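Cysteine desulfurase (Elizabethkingia anophelis NUHP1, PDB 5VPR) probably uses covalently bound pyridoxal 5'-phosphate to remove sulfur from L-cysteine, passing it to a carrier and producing L-alanine. Local coordinates at residues F215-V219 with Q220-C224. Sequence-based numbering, arbitrary orientation.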
# COMPACT_ATOMS: atom_id res chain seq x y z
N PHE A 215 -7.88 -0.69 5.07
CA PHE A 215 -9.34 -0.78 5.07
C PHE A 215 -9.80 -1.62 3.90
O PHE A 215 -9.05 -1.88 2.95
CB PHE A 215 -10.01 0.60 5.04
CG PHE A 215 -9.37 1.57 4.11
CD1 PHE A 215 -8.51 2.54 4.59
CD2 PHE A 215 -9.65 1.53 2.75
CE1 PHE A 215 -7.92 3.46 3.74
CE2 PHE A 215 -9.07 2.45 1.88
CZ PHE A 215 -8.21 3.41 2.38
N GLU A 216 -11.05 -2.04 3.98
CA GLU A 216 -11.57 -3.03 3.04
C GLU A 216 -11.62 -2.47 1.62
O GLU A 216 -11.95 -1.30 1.42
CB GLU A 216 -12.96 -3.49 3.47
CG GLU A 216 -13.63 -4.42 2.45
CD GLU A 216 -14.83 -5.16 3.01
OE1 GLU A 216 -14.86 -5.40 4.24
OE2 GLU A 216 -15.74 -5.51 2.21
N ILE A 217 -11.28 -3.31 0.65
CA ILE A 217 -11.29 -2.97 -0.76
C ILE A 217 -12.39 -3.78 -1.45
O ILE A 217 -12.48 -4.99 -1.25
CB ILE A 217 -9.92 -3.25 -1.41
CG1 ILE A 217 -8.81 -2.46 -0.72
CG2 ILE A 217 -9.97 -3.01 -2.92
CD1 ILE A 217 -9.00 -0.97 -0.73
N ASP A 218 -13.21 -3.11 -2.26
CA ASP A 218 -14.21 -3.76 -3.11
C ASP A 218 -14.07 -3.14 -4.50
O ASP A 218 -14.65 -2.07 -4.77
CB ASP A 218 -15.63 -3.57 -2.55
CG ASP A 218 -16.70 -4.35 -3.33
OD1 ASP A 218 -16.50 -4.68 -4.53
OD2 ASP A 218 -17.77 -4.64 -2.74
N VAL A 219 -13.32 -3.81 -5.37
CA VAL A 219 -13.03 -3.26 -6.68
C VAL A 219 -14.27 -3.23 -7.56
O VAL A 219 -14.32 -2.46 -8.53
CB VAL A 219 -11.90 -4.05 -7.39
CG1 VAL A 219 -10.59 -4.02 -6.56
CG2 VAL A 219 -12.35 -5.49 -7.68
N GLN A 220 -15.29 -4.05 -7.25
CA GLN A 220 -16.52 -4.01 -8.04
C GLN A 220 -17.31 -2.74 -7.76
O GLN A 220 -17.74 -2.05 -8.69
CB GLN A 220 -17.38 -5.25 -7.79
CG GLN A 220 -16.86 -6.48 -8.56
CD GLN A 220 -17.77 -7.69 -8.49
OE1 GLN A 220 -18.78 -7.77 -9.20
NE2 GLN A 220 -17.41 -8.66 -7.65
N THR A 221 -17.48 -2.38 -6.48
CA THR A 221 -18.14 -1.11 -6.19
C THR A 221 -17.23 0.07 -6.49
O THR A 221 -17.71 1.13 -6.90
CB THR A 221 -18.65 -1.08 -4.75
OG1 THR A 221 -17.56 -1.35 -3.85
CG2 THR A 221 -19.74 -2.11 -4.54
N MET A 222 -15.92 -0.10 -6.34
CA MET A 222 -15.00 0.99 -6.66
C MET A 222 -15.00 1.31 -8.15
O MET A 222 -14.74 2.45 -8.54
CB MET A 222 -13.57 0.63 -6.20
CG MET A 222 -12.52 1.71 -6.51
SD MET A 222 -10.83 1.23 -6.09
CE MET A 222 -11.03 0.90 -4.34
N ASP A 223 -15.26 0.32 -8.99
CA ASP A 223 -15.27 0.50 -10.44
C ASP A 223 -13.93 1.03 -10.97
O ASP A 223 -13.88 1.76 -11.97
CB ASP A 223 -16.43 1.41 -10.87
CG ASP A 223 -16.63 1.41 -12.35
OD1 ASP A 223 -16.51 0.31 -12.95
OD2 ASP A 223 -16.88 2.50 -12.93
N CYS A 224 -12.82 0.66 -10.34
CA CYS A 224 -11.52 0.90 -10.96
C CYS A 224 -11.33 -0.06 -12.13
O CYS A 224 -11.93 -1.14 -12.19
CB CYS A 224 -10.40 0.71 -9.94
SG CYS A 224 -10.50 -0.92 -9.16
O HOH W 1 -13.48 -2.95 -11.07
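The side chain of Asp218 crosses that of Thr221 at about a right angle, CG standing 3.2 Å from Thr221 OG1. Asp218 is the N-cap of helix 219-222; with CG anti to the backbone N (chi1 -174°), OD1 is turned to the amides of Gln220 and Thr221. Thr221 N donates to Asp218 OD1 at 3.2 Å along a nearly straight N-H line (164°), yet arrives from well above the carboxylate plane. The bond from Gln220 N to the same oxygen is weak, since its angle is only 126°. Asn88 ND2 donates to OD1 as well. Main-chain hydrogen bonds run from Met222 N to Asp218 O (2.8 Å) and from Asp223 N to Val219 O (3.0 Å). A water bridges Val219 O and Cys224 O where the chain leaves the helix, Asp223 having positive phi. On the buried side Val219 CB lies 3.9 Å from Cys224 SG, and Ile217 CG2 lies 4.3 Å from Met222 CE. This short helix leads into strand 226-230 of the large mixed sheet; Ile217, Val219 and Met222 pack on its Phe227, Val219 and Cys224 on Tyr244 of strand 241-245, and Ile217 and Val219 on Ile87 of helix 67-87.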